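Local coordinates for aminopeptidase (Aneurinibacillus sp. AM-1, PDB 5IB9), which probably acts as a zinc-dependent aminopeptidase of the M28 family carrying a PA domain, trimming residues from the amino ends of peptides, and binds an inhibitor here, at residues Q46-Y51 / V247-A252; L102-D107 / G123-A128; K234-N239 / N374-K379. One frame throughout, in Å; residues are numbered along the deposited sequence.

Contact 1. Residues Q46-Y51 / V247-A252; sequences QQFKSY and VTLELA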
loop_
_atom_site.group_PDB
_atom_site.type_symbol
_atom_site.label_atom_id
_atom_site.label_comp_id
_atom_site.label_asym_id
_atom_site.label_seq_id
_atom_site.Cartn_x
_atom_site.Cartn_y
_atom_site.Cartn_z
ATOM N N GLN A 46 -20.820 2.115 -15.816
ATOM C CA GLN A 46 -22.121 2.046 -16.509
ATOM C C GLN A 46 -22.112 1.097 -17.652
ATOM O O GLN A 46 -23.073 0.347 -17.843
ATOM C CB GLN A 46 -22.574 3.434 -16.949
ATOM C CG GLN A 46 -23.917 3.394 -17.744
ATOM C CD GLN A 46 -25.046 2.778 -16.950
ATOM O OE1 GLN A 46 -25.111 2.860 -15.686
ATOM N NE2 GLN A 46 -25.991 2.207 -17.681
ATOM N N GLN A 47 -21.021 1.106 -18.422
ATOM C CA GLN A 47 -21.016 0.193 -19.570
ATOM C C GLN A 47 -21.001 -1.247 -19.122
ATOM O O GLN A 47 -21.776 -2.103 -19.608
ATOM C CB GLN A 47 -19.844 0.403 -20.523
ATOM C CG GLN A 47 -19.763 1.818 -21.077
ATOM C CD GLN A 47 -21.083 2.544 -21.362
ATOM O OE1 GLN A 47 -21.364 3.597 -20.688
ATOM N NE2 GLN A 47 -21.883 2.017 -22.278
ATOM N N PHE A 48 -20.170 -1.565 -18.111
ATOM C CA PHE A 48 -20.182 -2.921 -17.684
ATOM C C PHE A 48 -21.549 -3.325 -17.136
ATOM O O PHE A 48 -21.994 -4.429 -17.358
ATOM C CB PHE A 48 -19.177 -3.148 -16.532
ATOM C CG PHE A 48 -17.690 -3.255 -16.947
ATOM C CD1 PHE A 48 -17.222 -4.160 -17.873
ATOM C CD2 PHE A 48 -16.759 -2.388 -16.319
ATOM C CE1 PHE A 48 -15.849 -4.320 -18.152
ATOM C CE2 PHE A 48 -15.384 -2.587 -16.575
ATOM C CZ PHE A 48 -14.964 -3.519 -17.492
ATOM N N LYS A 49 -22.166 -2.412 -16.388
ATOM C CA LYS A 49 -23.484 -2.756 -15.823
ATOM C C LYS A 49 -24.431 -2.984 -16.975
ATOM O O LYS A 49 -25.339 -3.886 -16.834
ATOM C CB LYS A 49 -24.000 -1.645 -14.926
ATOM C CG LYS A 49 -23.434 -1.643 -13.571
ATOM C CD LYS A 49 -24.098 -0.376 -12.865
ATOM C CE LYS A 49 -23.560 -0.036 -11.530
ATOM N NZ LYS A 49 -24.254 1.337 -11.141
ATOM N N SER A 50 -24.334 -2.221 -18.045
ATOM C CA SER A 50 -25.277 -2.381 -19.182
ATOM C C SER A 50 -25.192 -3.738 -19.864
ATOM O O SER A 50 -26.132 -4.157 -20.584
ATOM C CB SER A 50 -25.147 -1.305 -20.176
ATOM O OG SER A 50 -24.024 -1.516 -21.059
ATOM N N TYR A 51 -24.036 -4.441 -19.721
ATOM C CA TYR A 51 -23.861 -5.775 -20.323
ATOM C C TYR A 51 -24.314 -6.850 -19.343
ATOM O O TYR A 51 -24.143 -8.083 -19.569
ATOM C CB TYR A 51 -22.352 -6.065 -20.630
ATOM C CG TYR A 51 -21.651 -4.958 -21.354
ATOM C CD1 TYR A 51 -20.259 -4.738 -21.167
ATOM C CD2 TYR A 51 -22.262 -4.186 -22.285
ATOM C CE1 TYR A 51 -19.642 -3.703 -21.876
ATOM C CE2 TYR A 51 -21.654 -3.138 -22.927
ATOM C CZ TYR A 51 -20.269 -2.969 -22.787
ATOM O OH TYR A 51 -19.578 -1.938 -23.420
ATOM N N VAL A 247 -11.419 -2.099 -25.788
ATOM C CA VAL A 247 -11.336 -3.596 -26.022
ATOM C C VAL A 247 -11.758 -4.376 -24.773
ATOM O O VAL A 247 -12.446 -5.352 -24.858
ATOM C CB VAL A 247 -9.916 -4.008 -26.469
ATOM C CG1 VAL A 247 -9.821 -5.526 -26.716
ATOM C CG2 VAL A 247 -9.596 -3.245 -27.802
ATOM N N THR A 248 -11.399 -3.865 -23.601
ATOM C CA THR A 248 -11.780 -4.495 -22.327
ATOM C C THR A 248 -13.334 -4.545 -22.202
ATOM O O THR A 248 -13.863 -5.612 -21.943
ATOM C CB THR A 248 -11.167 -3.781 -21.138
ATOM O OG1 THR A 248 -9.731 -3.873 -21.213
ATOM C CG2 THR A 248 -11.577 -4.487 -19.783
ATOM N N LEU A 249 -13.984 -3.412 -22.450
ATOM C CA LEU A 249 -15.464 -3.330 -22.378
ATOM C C LEU A 249 -16.070 -4.227 -23.431
ATOM O O LEU A 249 -16.979 -4.948 -23.125
ATOM C CB LEU A 249 -15.889 -1.859 -22.546
ATOM C CG LEU A 249 -15.675 -0.952 -21.380
ATOM C CD1 LEU A 249 -16.085 0.463 -21.793
ATOM C CD2 LEU A 249 -16.578 -1.422 -20.198
ATOM N N GLU A 250 -15.522 -4.136 -24.654
ATOM C CA GLU A 250 -16.142 -4.877 -25.738
ATOM C C GLU A 250 -16.028 -6.389 -25.475
ATOM O O GLU A 250 -16.948 -7.186 -25.753
ATOM C CB GLU A 250 -15.634 -4.410 -27.075
ATOM C CG GLU A 250 -16.311 -5.189 -28.272
ATOM C CD GLU A 250 -17.833 -5.087 -28.423
ATOM O OE1 GLU A 250 -18.550 -4.310 -27.750
ATOM O OE2 GLU A 250 -18.308 -5.906 -29.258
ATOM N N LEU A 251 -14.868 -6.863 -25.002
ATOM C CA LEU A 251 -14.743 -8.263 -24.745
ATOM C C LEU A 251 -15.650 -8.642 -23.567
ATOM O O LEU A 251 -16.207 -9.785 -23.534
ATOM C CB LEU A 251 -13.274 -8.728 -24.435
ATOM C CG LEU A 251 -12.441 -8.580 -25.736
ATOM C CD1 LEU A 251 -11.027 -8.928 -25.359
ATOM C CD2 LEU A 251 -12.923 -9.481 -26.866
ATOM N N ALA A 252 -15.821 -7.736 -22.567
ATOM C CA ALA A 252 -16.798 -8.118 -21.508
ATOM C C ALA A 252 -18.218 -8.246 -22.132
ATOM O O ALA A 252 -18.895 -9.136 -21.730
ATOM C CB ALA A 252 -16.843 -7.024 -20.461
HETATM O O HOH W 1 -18.305 -2.187 -25.968
#
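F48 and L249 turn the same way at their first torsion: in each, CG lies beside the backbone N and anti to the carbonyl carbon, at chi1 -78° in F48, which brings both CG atoms into the space between the segments. Between these two helix segments, which run nearly parallel, 14° apart, with their axes 9.8 Å from each other, a CH-pi contact forms. L249 CD2, one branch of the fork, stands over the middle of the F48 ring, 3.6 Å from its centroid and only 9° off the normal. The rim of the same ring is met by alkyl groups: A252 CB lies in the ring plane, 3.7 Å from F48 CE1, and T248 CG2 is close to that plane. An alanine at F48 would probably leave L249 CD2 without its aromatic seat and open a gap beside A252 CB. Y51 supplies the second aromatic ring, whose CE1 comes within 3.2 Å of L249 O, obliquely. Over the centre of one face of this tyrosine lies Q47 O, from its own segment. A water then links the two sides, 2.9 Å from Y51 OH and donating to E250 OE1 at 2.8 Å. That carboxylate is further engaged by N17, R253 and the backbone N of D14. The contact thus pairs helix 35-50 with helix 238-256 of the peptidase domain; F48 continues onto F266 of strand 263-269 and onto V206 and A208 of strand 187-210, while L249 also touches T21 of helix 15-25.

Contact 2. Residues L102-D107 / G123-A128; sequences LGTTAD and GNISFA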
loop_
_atom_site.group_PDB
_atom_site.type_symbol
_atom_site.label_atom_id
_atom_site.label_comp_id
_atom_site.label_asym_id
_atom_site.label_seq_id
_atom_site.Cartn_x
_atom_site.Cartn_y
_atom_site.Cartn_z
ATOM N N LEU A 102 27.676 9.518 -12.631
ATOM C CA LEU A 102 26.287 8.975 -12.729
ATOM C C LEU A 102 25.513 9.076 -11.401
ATOM O O LEU A 102 24.322 8.754 -11.346
ATOM C CB LEU A 102 26.282 7.507 -13.214
ATOM C CG LEU A 102 26.549 7.009 -14.636
ATOM C CD1 LEU A 102 26.186 7.988 -15.784
ATOM C CD2 LEU A 102 27.992 6.415 -14.758
ATOM N N GLY A 103 26.190 9.501 -10.336
ATOM C CA GLY A 103 25.546 9.709 -9.042
ATOM C C GLY A 103 25.288 8.474 -8.174
ATOM O O GLY A 103 24.467 8.542 -7.251
ATOM N N THR A 104 26.015 7.374 -8.418
ATOM C CA THR A 104 25.950 6.159 -7.566
ATOM C C THR A 104 26.454 6.480 -6.169
ATOM O O THR A 104 26.989 7.555 -5.951
ATOM C CB THR A 104 26.845 5.038 -8.117
ATOM O OG1 THR A 104 28.220 5.358 -7.820
ATOM C CG2 THR A 104 26.652 4.888 -9.623
ATOM N N THR A 105 26.323 5.561 -5.213
ATOM C CA THR A 105 26.829 5.850 -3.861
ATOM C C THR A 105 28.359 5.995 -3.877
ATOM O O THR A 105 28.931 6.781 -3.096
ATOM C CB THR A 105 26.379 4.809 -2.830
ATOM O OG1 THR A 105 25.929 3.634 -3.516
ATOM C CG2 THR A 105 25.222 5.379 -1.978
ATOM N N ALA A 106 28.992 5.255 -4.799
ATOM C CA ALA A 106 30.429 5.374 -5.090
ATOM C C ALA A 106 30.723 6.789 -5.596
ATOM O O ALA A 106 31.433 7.565 -4.936
ATOM C CB ALA A 106 30.869 4.311 -6.140
ATOM N N ASP A 107 30.132 7.117 -6.751
ATOM C CA ASP A 107 30.360 8.383 -7.446
ATOM C C ASP A 107 30.318 9.620 -6.527
ATOM O O ASP A 107 31.029 10.590 -6.781
ATOM C CB ASP A 107 29.421 8.524 -8.662
ATOM C CG ASP A 107 29.872 7.695 -9.898
ATOM O OD1 ASP A 107 29.319 7.910 -11.014
ATOM O OD2 ASP A 107 30.765 6.824 -9.781
ATOM N N GLY A 123 21.749 7.907 -16.392
ATOM C CA GLY A 123 22.100 6.543 -16.737
ATOM C C GLY A 123 22.213 5.610 -15.563
ATOM O O GLY A 123 22.418 6.040 -14.419
ATOM N N ASN A 124 22.051 4.314 -15.851
ATOM C CA ASN A 124 22.295 3.216 -14.892
ATOM C C ASN A 124 21.335 3.059 -13.714
ATOM O O ASN A 124 20.812 1.966 -13.516
ATOM C CB ASN A 124 23.718 3.228 -14.341
ATOM C CG ASN A 124 24.767 2.848 -15.365
ATOM O OD1 ASN A 124 25.737 2.158 -15.026
ATOM N ND2 ASN A 124 24.610 3.316 -16.612
ATOM N N ILE A 125 21.153 4.113 -12.913
ATOM C CA ILE A 125 20.298 4.093 -11.717
ATOM C C ILE A 125 19.100 5.067 -11.878
ATOM O O ILE A 125 19.050 5.821 -12.860
ATOM C CB ILE A 125 21.102 4.324 -10.386
ATOM C CG1 ILE A 125 21.851 5.684 -10.363
ATOM C CG2 ILE A 125 22.064 3.187 -10.133
ATOM C CD1 ILE A 125 22.384 6.005 -8.982
ATOM N N SER A 126 18.115 5.013 -10.957
ATOM C CA SER A 126 16.860 5.782 -11.154
ATOM C C SER A 126 17.177 7.246 -10.937
ATOM O O SER A 126 18.102 7.523 -10.134
ATOM C CB SER A 126 15.770 5.379 -10.152
ATOM O OG SER A 126 16.241 5.409 -8.823
ATOM N N PHE A 127 16.449 8.147 -11.608
ATOM C CA PHE A 127 16.476 9.586 -11.220
ATOM C C PHE A 127 16.312 9.782 -9.719
ATOM O O PHE A 127 17.052 10.524 -9.078
ATOM C CB PHE A 127 15.426 10.402 -11.915
ATOM C CG PHE A 127 15.516 10.396 -13.386
ATOM C CD1 PHE A 127 14.406 10.019 -14.151
ATOM C CD2 PHE A 127 16.692 10.807 -14.043
ATOM C CE1 PHE A 127 14.458 10.033 -15.541
ATOM C CE2 PHE A 127 16.762 10.827 -15.432
ATOM C CZ PHE A 127 15.650 10.433 -16.197
ATOM N N ALA A 128 15.310 9.139 -9.128
ATOM C CA ALA A 128 15.182 9.093 -7.667
ATOM C C ALA A 128 16.462 8.811 -6.868
ATOM O O ALA A 128 16.757 9.496 -5.892
ATOM C CB ALA A 128 14.095 8.033 -7.283
#
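The carbonyl oxygen of G123, which L102 CG approaches to 4.2 Å, is gripped by two donors: I125 N, 2.8 Å from G123 O, and the ammonium group of K130. The first bond closes a classic gamma turn around N124; the second ties the segments together, because K130 NZ also bonds to L102 O. Two strand-to-helix connections of the PA domain meet in this way, one following strand 91-99 and the other following its parallel neighbour, strand 117-121. No hydrogen bond passes directly between the two segments, and the lysine of helix 127-136 supplies the polar bridge.

Each connection ends in an N-cap. T104 OG1 accepts from D107 N at 2.8 Å with an almost straight N-H...O angle of 174°, capping helix 105-109, and S126 OG does the same for D129 N in helix 127-136. The D107 carboxylate turns back beyond the cap: its OD1 receives L102 N at 2.8 Å through the anti lone pair, on a more bent path of 140°. The first turn of the helix is thereby tied back to the loop that leads into it. G123 adopts backbone angles at which a CB would be jammed against the preceding carbonyl oxygen, and the leucine fork of L102 packs beside it. I125 brings its side chain against the backbone of the other segment. Its CG1, set between the backbone N and the carbonyl carbon (chi1 59°), passes L102 O. I125 CD1 rests 3.7 Å from G103 O and 3.8 Å from T104 CA.

Contact 3. Residues K234-N239 / N374-K379; sequences KAPGAN and NDTLDK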
loop_
_atom_site.group_PDB
_atom_site.type_symbol
_atom_site.label_atom_id
_atom_site.label_comp_id
_atom_site.label_asym_id
_atom_site.label_seq_id
_atom_site.Cartn_x
_atom_site.Cartn_y
_atom_site.Cartn_z
ATOM N N LYS A 234 -2.438 16.734 -20.531
ATOM C CA LYS A 234 -2.601 17.331 -21.906
ATOM C C LYS A 234 -2.784 16.321 -23.028
ATOM O O LYS A 234 -2.995 16.706 -24.174
ATOM C CB LYS A 234 -1.395 18.287 -22.239
ATOM C CG LYS A 234 -1.342 19.471 -21.336
ATOM C CD LYS A 234 -0.202 20.452 -21.687
ATOM C CE LYS A 234 0.042 21.293 -20.442
ATOM N NZ LYS A 234 1.405 21.959 -20.350
ATOM N N ALA A 235 -2.738 14.991 -22.744
ATOM C CA ALA A 235 -2.970 14.035 -23.773
ATOM C C ALA A 235 -4.394 13.505 -23.692
ATOM O O ALA A 235 -4.736 12.939 -22.632
ATOM C CB ALA A 235 -1.972 12.755 -23.644
ATOM N N PRO A 236 -5.214 13.652 -24.723
ATOM C CA PRO A 236 -6.535 13.120 -24.750
ATOM C C PRO A 236 -6.611 11.579 -24.541
ATOM O O PRO A 236 -7.696 11.046 -24.161
ATOM C CB PRO A 236 -7.129 13.572 -26.130
ATOM C CG PRO A 236 -6.351 14.957 -26.399
ATOM C CD PRO A 236 -4.970 14.501 -25.967
ATOM N N GLY A 237 -5.493 10.896 -24.801
ATOM C CA GLY A 237 -5.422 9.475 -24.405
ATOM C C GLY A 237 -6.274 8.593 -25.223
ATOM O O GLY A 237 -6.794 7.600 -24.677
ATOM N N ALA A 238 -6.494 8.862 -26.514
ATOM C CA ALA A 238 -7.370 8.011 -27.260
ATOM C C ALA A 238 -6.729 6.656 -27.409
ATOM O O ALA A 238 -7.425 5.622 -27.278
ATOM C CB ALA A 238 -7.708 8.562 -28.683
ATOM N N ASN A 239 -5.432 6.646 -27.736
ATOM C CA ASN A 239 -4.807 5.316 -27.842
ATOM C C ASN A 239 -4.231 4.856 -26.518
ATOM O O ASN A 239 -4.288 3.608 -26.256
ATOM C CB ASN A 239 -3.732 5.281 -28.971
ATOM C CG ASN A 239 -3.465 3.841 -29.355
ATOM O OD1 ASN A 239 -4.409 3.058 -29.520
ATOM N ND2 ASN A 239 -2.191 3.512 -29.474
ATOM N N ASN A 374 -1.603 15.044 -29.477
ATOM C CA ASN A 374 -2.006 14.472 -30.731
ATOM C C ASN A 374 -2.433 13.014 -30.563
ATOM O O ASN A 374 -2.818 12.372 -31.525
ATOM C CB ASN A 374 -0.823 14.552 -31.708
ATOM C CG ASN A 374 -0.538 16.020 -32.117
ATOM O OD1 ASN A 374 0.564 16.490 -32.003
ATOM N ND2 ASN A 374 -1.588 16.728 -32.508
ATOM N N ASP A 375 -2.502 12.512 -29.297
ATOM C CA ASP A 375 -3.106 11.191 -29.077
ATOM C C ASP A 375 -4.630 11.251 -29.079
ATOM O O ASP A 375 -5.251 11.259 -27.978
ATOM C CB ASP A 375 -2.577 10.640 -27.757
ATOM C CG ASP A 375 -3.110 9.197 -27.479
ATOM O OD1 ASP A 375 -3.684 8.624 -28.392
ATOM O OD2 ASP A 375 -2.909 8.724 -26.303
ATOM N N THR A 376 -5.224 11.337 -30.262
ATOM C CA THR A 376 -6.625 11.730 -30.425
ATOM C C THR A 376 -7.357 10.736 -31.217
ATOM O O THR A 376 -6.716 9.829 -31.837
ATOM C CB THR A 376 -6.711 13.153 -31.069
ATOM O OG1 THR A 376 -5.876 13.106 -32.239
ATOM C CG2 THR A 376 -6.051 14.190 -30.148
ATOM N N LEU A 377 -8.669 10.850 -31.212
ATOM C CA LEU A 377 -9.542 9.920 -31.919
ATOM C C LEU A 377 -9.234 9.727 -33.408
ATOM O O LEU A 377 -9.407 8.615 -33.955
ATOM C CB LEU A 377 -11.003 10.342 -31.748
ATOM C CG LEU A 377 -12.091 9.501 -32.335
ATOM C CD1 LEU A 377 -12.174 8.132 -31.550
ATOM C CD2 LEU A 377 -13.423 10.163 -32.241
ATOM N N ASP A 378 -8.788 10.812 -34.059
ATOM C CA ASP A 378 -8.516 10.697 -35.525
ATOM C C ASP A 378 -7.300 9.829 -35.887
ATOM O O ASP A 378 -7.063 9.527 -37.066
ATOM C CB ASP A 378 -8.488 12.087 -36.172
ATOM C CG ASP A 378 -7.289 12.907 -35.792
ATOM O OD1 ASP A 378 -6.454 12.481 -34.978
ATOM O OD2 ASP A 378 -7.123 14.054 -36.343
ATOM N N LYS A 379 -6.522 9.371 -34.889
ATOM C CA LYS A 379 -5.515 8.377 -35.171
ATOM C C LYS A 379 -5.950 6.946 -34.972
ATOM O O LYS A 379 -5.168 6.031 -35.307
ATOM C CB LYS A 379 -4.341 8.598 -34.311
ATOM C CG LYS A 379 -3.963 10.025 -33.969
ATOM C CD LYS A 379 -3.505 10.705 -35.335
ATOM C CE LYS A 379 -2.805 11.994 -34.923
ATOM N NZ LYS A 379 -3.765 13.015 -34.390
#
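Two flat groups, the D375 carboxylate and the peptide joining T376 to L377, receive the turn around A238. CB of A238 sits over one face of that peptide, 3.4 Å from T376 C. The carboxylate is met at its oxygens: N239 N donates to D375 OD1 at 2.7 Å on the syn side, 21° out of the carboxylate plane, while OD2 lies 3.2 Å from G237 CA and accepts from the backbone N of D240. CG of D375 lies anti to its backbone N (chi1 -177°), and the carboxylate it carries meets the first N-H groups of helix 238-256. The D375 carbonyl joins in, A238 N donating to D375 O at 3.1 Å from well above the carbonyl plane. Alongside, P236 and T376 point the same way, CG against CG2 at 3.8 Å. Farther along the loop, a salt bridge holds K379 NZ to D378 OD1 at 2.8 Å, and K379 NZ also donates to N374 O. In the second shell of the zinc site, D375 thus binds three successive N-H groups; its bond to the backbone N of D240, which coordinates both active-site zinc ions, is consistent with a part in positioning that ligand.

How the contacts relate
Helix 238-256 joins two of the three contacts: contact 3 grips its start and contact 1 packs against its later turns, their centres 21 Å apart and their nearest atoms about 8 Å. In contact 3 the D375 side chain is about 7 Å from a bound zinc ion, and that of N239 about 8 Å from the inhibitor; in contact 1 the T248 side chain remains about 11 Å from a zinc ion. Contact 2 belongs to the PA domain, its centre 44 Å from that of contact 1 and 34 Å from that of contact 3. Along the chain it nests inside the loop that contact 1 closes, whereas contacts 1 and 3 interleave.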